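Local coordinates for protein ZYG-9 (Caenorhabditis elegans, PDB 2OF3) that organises microtubules and spindle poles during mitosis and meiosis in one-cell embryos, as a member of the XMAP215/Dis1 family of TOG-domain proteins, at residues A[41-46]-A[85-90]; A[193-198]-A[232-237]. All blocks are in the same frame, centred on the assembly; numbering follows the deposited sequence.

Contact 1 of 2, residues A[41-46]-A[85-90]; sequences TLLGNQ and SDLLLK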
loop_
_atom_site.group_PDB
_atom_site.type_symbol
_atom_site.label_atom_id
_atom_site.label_comp_id
_atom_site.label_asym_id
_atom_site.label_seq_id
_atom_site.Cartn_x
_atom_site.Cartn_y
_atom_site.Cartn_z
ATOM N N THR A 41 -23.513 3.717 0.119
ATOM C CA THR A 41 -24.281 4.415 -0.916
ATOM C C THR A 41 -23.639 4.260 -2.273
ATOM O O THR A 41 -24.336 3.961 -3.240
ATOM C CB THR A 41 -24.396 5.920 -0.585
ATOM O OG1 THR A 41 -25.192 6.059 0.593
ATOM C CG2 THR A 41 -25.032 6.751 -1.704
ATOM N N LEU A 42 -22.332 4.457 -2.375
ATOM C CA LEU A 42 -21.654 4.357 -3.701
ATOM C C LEU A 42 -21.701 2.914 -4.227
ATOM O O LEU A 42 -21.955 2.662 -5.415
ATOM C CB LEU A 42 -20.194 4.835 -3.576
ATOM C CG LEU A 42 -20.075 6.340 -3.343
ATOM C CD1 LEU A 42 -18.594 6.690 -3.064
ATOM C CD2 LEU A 42 -20.610 7.133 -4.510
ATOM N N LEU A 43 -21.452 1.963 -3.350
ATOM C CA LEU A 43 -21.460 0.565 -3.779
ATOM C C LEU A 43 -22.904 0.074 -4.051
ATOM O O LEU A 43 -23.130 -0.755 -4.952
ATOM C CB LEU A 43 -20.746 -0.334 -2.730
ATOM C CG LEU A 43 -19.293 -0.764 -2.921
ATOM C CD1 LEU A 43 -18.830 -1.545 -1.638
ATOM C CD2 LEU A 43 -19.077 -1.574 -4.212
ATOM N N GLY A 44 -23.877 0.618 -3.302
ATOM C CA GLY A 44 -25.280 0.327 -3.562
ATOM C C GLY A 44 -25.732 0.657 -4.955
ATOM O O GLY A 44 -26.639 -0.002 -5.474
ATOM N N ASN A 45 -25.102 1.644 -5.588
ATOM C CA ASN A 45 -25.423 1.990 -6.977
ATOM C C ASN A 45 -24.769 1.035 -7.986
ATOM O O ASN A 45 -25.007 1.171 -9.194
ATOM C CB ASN A 45 -25.004 3.446 -7.276
ATOM C CG ASN A 45 -25.847 4.482 -6.509
ATOM O OD1 ASN A 45 -27.045 4.246 -6.206
ATOM N ND2 ASN A 45 -25.250 5.645 -6.232
ATOM N N GLN A 46 -23.946 0.089 -7.513
ATOM C CA GLN A 46 -23.116 -0.791 -8.393
ATOM C C GLN A 46 -23.313 -2.310 -8.212
ATOM O O GLN A 46 -23.044 -3.085 -9.113
ATOM C CB GLN A 46 -21.591 -0.500 -8.199
ATOM C CG GLN A 46 -21.189 0.973 -8.322
ATOM C CD GLN A 46 -21.671 1.625 -9.601
ATOM O OE1 GLN A 46 -21.913 0.963 -10.637
ATOM N NE2 GLN A 46 -21.842 2.944 -9.535
ATOM N N SER A 85 -13.019 -0.940 -8.844
ATOM C CA SER A 85 -11.781 -1.183 -8.106
ATOM C C SER A 85 -11.617 -0.223 -6.952
ATOM O O SER A 85 -11.216 -0.636 -5.843
ATOM C CB SER A 85 -10.549 -1.089 -9.000
ATOM O OG SER A 85 -10.282 0.265 -9.454
ATOM N N ASP A 86 -11.934 1.042 -7.174
ATOM C CA ASP A 86 -11.800 2.038 -6.122
ATOM C C ASP A 86 -12.688 1.710 -4.910
ATOM O O ASP A 86 -12.258 1.855 -3.772
ATOM C CB ASP A 86 -12.058 3.456 -6.699
ATOM C CG ASP A 86 -13.482 3.636 -7.274
ATOM O OD1 ASP A 86 -13.903 2.795 -8.118
ATOM O OD2 ASP A 86 -14.204 4.638 -6.907
ATOM N N LEU A 87 -13.899 1.237 -5.135
ATOM C CA LEU A 87 -14.848 0.963 -4.033
ATOM C C LEU A 87 -14.521 -0.334 -3.364
ATOM O O LEU A 87 -14.686 -0.459 -2.149
ATOM C CB LEU A 87 -16.290 0.917 -4.564
ATOM C CG LEU A 87 -16.765 2.208 -5.290
ATOM C CD1 LEU A 87 -18.189 2.010 -5.919
ATOM C CD2 LEU A 87 -16.773 3.386 -4.312
ATOM N N LEU A 88 -14.054 -1.307 -4.147
ATOM C CA LEU A 88 -13.679 -2.614 -3.572
ATOM C C LEU A 88 -12.459 -2.488 -2.726
ATOM O O LEU A 88 -12.432 -3.042 -1.625
ATOM C CB LEU A 88 -13.490 -3.657 -4.670
ATOM C CG LEU A 88 -14.773 -4.031 -5.422
ATOM C CD1 LEU A 88 -14.408 -4.999 -6.537
ATOM C CD2 LEU A 88 -15.927 -4.566 -4.506
ATOM N N LEU A 89 -11.465 -1.714 -3.167
ATOM C CA LEU A 89 -10.277 -1.501 -2.362
ATOM C C LEU A 89 -10.606 -0.742 -1.091
ATOM O O LEU A 89 -10.067 -1.073 -0.028
ATOM C CB LEU A 89 -9.145 -0.837 -3.185
ATOM C CG LEU A 89 -8.599 -1.733 -4.330
ATOM C CD1 LEU A 89 -7.690 -0.855 -5.197
ATOM C CD2 LEU A 89 -7.797 -2.938 -3.804
ATOM N N LYS A 90 -11.532 0.205 -1.138
ATOM C CA LYS A 90 -11.968 0.895 0.101
ATOM C C LYS A 90 -12.629 -0.057 1.133
ATOM O O LYS A 90 -12.365 0.010 2.362
ATOM C CB LYS A 90 -12.913 2.044 -0.239
ATOM C CG LYS A 90 -12.200 3.272 -0.829
ATOM C CD LYS A 90 -13.243 4.303 -1.228
ATOM C CE LYS A 90 -12.630 5.646 -1.424
ATOM N NZ LYS A 90 -11.708 5.605 -2.622
#
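Within the all-helical TOG fold, the last residues of helix 33-44, Leu42 and Leu43, and Gln46 just beyond them pack against the first turns of helix 85-95, gathering round the single side chain of Leu87. No hydrogen bond crosses between the segments; the contact is apolar and largely buried, and the branched end of leucine suits it because each methyl can meet a different neighbour. CG of Leu87 lies anti to its carbonyl carbon (chi1 -58°), which places CG on the side of helix 33-44. Leu87 CD2 rests 3.8 Å from Leu42 CB, the two side chains crossing at about a right angle. The other branch, Leu87 CD1, lies 4.0 Å from Gln46 CG and also close to the carbonyl O of Leu42. Leu43 and Leu87 lie side by side, pointing opposite ways, with Leu43 CD2 3.8 Å from Leu87 CB. The same methyl, Leu43 CD2, makes a longer approach, 4.4 Å, to CD2 of Leu88. TOG domains are alpha-solenoids of HEAT-like helices, and here the leucines join two helices separated in the chain by three others. Gln46 N is bonded to Leu43 O at 2.8 Å as the chain turns away. A long amide side chain fits this place because it can serve two environments. Its CG joins the leucines, while a bend at chi2 (-53°) turns CD away from the line of the chain; beyond it the amide is held by Ser6 and Asn8 at OE1 and by Asp10 at NE2. Arg14 on helix 10-19 touches both Gln46 and Leu87 and forms a salt bridge with Asp86.

Contact 2 of 2, residues A[193-198]-A[232-237]; sequences YYITNA and VACFKF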
loop_
_atom_site.group_PDB
_atom_site.type_symbol
_atom_site.label_atom_id
_atom_site.label_comp_id
_atom_site.label_asym_id
_atom_site.label_seq_id
_atom_site.Cartn_x
_atom_site.Cartn_y
_atom_site.Cartn_z
ATOM N N TYR A 193 14.617 -1.561 -2.313
ATOM C CA TYR A 193 14.429 -2.218 -3.580
ATOM C C TYR A 193 14.257 -1.231 -4.759
ATOM O O TYR A 193 14.759 -1.470 -5.860
ATOM C CB TYR A 193 13.243 -3.131 -3.391
ATOM C CG TYR A 193 12.547 -3.668 -4.600
ATOM C CD1 TYR A 193 13.110 -4.687 -5.387
ATOM C CD2 TYR A 193 11.278 -3.204 -4.910
ATOM C CE1 TYR A 193 12.399 -5.205 -6.514
ATOM C CE2 TYR A 193 10.575 -3.695 -5.981
ATOM C CZ TYR A 193 11.124 -4.698 -6.785
ATOM O OH TYR A 193 10.319 -5.157 -7.844
ATOM N N TYR A 194 13.548 -0.127 -4.535
ATOM C CA TYR A 194 13.428 0.931 -5.547
ATOM C C TYR A 194 14.807 1.472 -5.956
ATOM O O TYR A 194 15.102 1.719 -7.146
ATOM C CB TYR A 194 12.590 2.076 -4.987
ATOM C CG TYR A 194 11.105 1.795 -4.781
ATOM C CD1 TYR A 194 10.475 0.673 -5.330
ATOM C CD2 TYR A 194 10.299 2.736 -4.103
ATOM C CE1 TYR A 194 9.073 0.465 -5.146
ATOM C CE2 TYR A 194 8.936 2.540 -3.912
ATOM C CZ TYR A 194 8.324 1.411 -4.439
ATOM O OH TYR A 194 6.949 1.263 -4.236
ATOM N N ILE A 195 15.656 1.687 -4.964
ATOM C CA ILE A 195 16.948 2.348 -5.191
ATOM C C ILE A 195 17.915 1.381 -5.843
ATOM O O ILE A 195 18.600 1.743 -6.806
ATOM C CB ILE A 195 17.575 2.871 -3.921
ATOM C CG1 ILE A 195 16.744 3.997 -3.374
ATOM C CG2 ILE A 195 18.914 3.440 -4.253
ATOM C CD1 ILE A 195 17.006 4.218 -1.947
ATOM N N THR A 196 17.971 0.151 -5.335
ATOM C CA THR A 196 18.751 -0.881 -5.986
ATOM C C THR A 196 18.357 -1.080 -7.463
ATOM O O THR A 196 19.209 -1.347 -8.314
ATOM C CB THR A 196 18.657 -2.208 -5.186
ATOM O OG1 THR A 196 19.357 -2.038 -3.952
ATOM C CG2 THR A 196 19.281 -3.368 -5.916
ATOM N N ASN A 197 17.078 -0.972 -7.790
ATOM C CA ASN A 197 16.673 -1.303 -9.150
ATOM C C ASN A 197 16.606 -0.149 -10.100
ATOM O O ASN A 197 16.835 -0.366 -11.274
ATOM C CB ASN A 197 15.365 -2.080 -9.175
ATOM C CG ASN A 197 15.527 -3.457 -8.571
ATOM O OD1 ASN A 197 15.188 -3.670 -7.398
ATOM N ND2 ASN A 197 16.116 -4.383 -9.334
ATOM N N ALA A 198 16.300 1.056 -9.598
ATOM C CA ALA A 198 16.146 2.234 -10.441
ATOM C C ALA A 198 17.073 3.395 -10.080
ATOM O O ALA A 198 17.082 4.373 -10.775
ATOM C CB ALA A 198 14.694 2.694 -10.419
ATOM N N VAL A 232 23.402 2.548 1.986
ATOM C CA VAL A 232 24.371 1.807 1.140
ATOM C C VAL A 232 23.939 1.703 -0.328
ATOM O O VAL A 232 24.786 1.813 -1.244
ATOM C CB VAL A 232 24.589 0.366 1.676
ATOM C CG1 VAL A 232 25.448 -0.472 0.735
ATOM C CG2 VAL A 232 25.204 0.392 3.075
ATOM N N ALA A 233 22.642 1.444 -0.564
ATOM C CA ALA A 233 22.088 1.401 -1.929
ATOM C C ALA A 233 22.229 2.785 -2.597
ATOM O O ALA A 233 22.572 2.871 -3.778
ATOM C CB ALA A 233 20.626 0.942 -1.911
ATOM N N CYS A 234 21.989 3.849 -1.841
ATOM C CA CYS A 234 22.186 5.246 -2.297
ATOM C C CYS A 234 23.664 5.509 -2.614
ATOM O O CYS A 234 24.023 6.000 -3.683
ATOM C CB CYS A 234 21.740 6.213 -1.211
ATOM S SG CYS A 234 19.963 6.397 -0.939
ATOM N N PHE A 235 24.533 5.150 -1.682
ATOM C CA PHE A 235 25.951 5.278 -1.879
ATOM C C PHE A 235 26.381 4.645 -3.198
ATOM O O PHE A 235 27.126 5.242 -3.975
ATOM C CB PHE A 235 26.726 4.671 -0.680
ATOM C CG PHE A 235 28.210 4.928 -0.734
ATOM C CD1 PHE A 235 28.746 6.094 -0.183
ATOM C CD2 PHE A 235 29.057 4.039 -1.399
ATOM C CE1 PHE A 235 30.123 6.353 -0.280
ATOM C CE2 PHE A 235 30.433 4.279 -1.486
ATOM C CZ PHE A 235 30.969 5.447 -0.925
ATOM N N LYS A 236 25.940 3.428 -3.458
ATOM C CA LYS A 236 26.332 2.770 -4.688
ATOM C C LYS A 236 26.089 3.618 -5.946
ATOM O O LYS A 236 26.850 3.511 -6.920
ATOM C CB LYS A 236 25.598 1.465 -4.830
ATOM C CG LYS A 236 26.180 0.577 -5.890
ATOM C CD LYS A 236 25.380 -0.709 -6.039
ATOM C CE LYS A 236 26.069 -1.662 -7.026
ATOM N NZ LYS A 236 25.249 -2.903 -7.281
ATOM N N PHE A 237 25.024 4.415 -5.951
ATOM C CA PHE A 237 24.697 5.288 -7.091
ATOM C C PHE A 237 25.328 6.688 -7.042
ATOM O O PHE A 237 25.748 7.210 -8.055
ATOM C CB PHE A 237 23.168 5.365 -7.316
ATOM C CG PHE A 237 22.606 4.086 -7.869
ATOM C CD1 PHE A 237 22.496 3.892 -9.252
ATOM C CD2 PHE A 237 22.233 3.046 -7.014
ATOM C CE1 PHE A 237 22.003 2.666 -9.782
ATOM C CE2 PHE A 237 21.755 1.813 -7.521
ATOM C CZ PHE A 237 21.639 1.621 -8.900
#
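Ile195 of helix 181-198 meets Ala233, Cys234 and Phe237 of helix 221-238, two helices of the HEAT-like solenoid; the axes of segments 193-198 and 232-237 come within 8.9 Å and make an angle of 20°, running the same way. The small Ala233 suits the point of closest backbone approach: its CB lies 3.8 Å from Ile195 CG2 and equally near Thr196 OG1. Beta-branched Ile195 divides its work. CG2, anti to the backbone N, sits beside the Ala233 carbonyl, whereas Ile195 CD1, on the longer arm, lies 3.8 Å from Cys234 SG, a soft, compact partner in the buried part of the contact. The Phe237 ring meets the carbonyls of the last turn of helix 181-198: Thr196 O is at its edge, and Ile195 O comes obliquely to 3.2 Å from Phe237 CE2. Thr196 lies at the exposed margin, and a weak hydrogen bond from OG1 to Glu192 O ties its polar end to its own helix. Farther out, Tyr194 packs on helix 165-174, while Ile200, in the loop after helix 181-198, touches both Cys234 and Phe237, whose ring has Ala233 O, from its own helix, in plane at the edge.

Contacts 1 and 2 lie on opposite sides of the chain's centre, their own centres about 38 Å apart, and they share no helix: each joins its own pair at a different place along the solenoid. Both involve the last turn of a helix and lack a hydrogen bond between their segments, yet their chemistry differs. Contact 1 is mostly buried and almost wholly aliphatic, with leucine set among leucines and a glutamine amide turned to the N-terminal region. Contact 2 is buried on one side but reaches the surface on the other. Small Ala233 and Cys234 lie on the buried side, while at the surface an exposed phenylalanine ring meets backbone carbonyls.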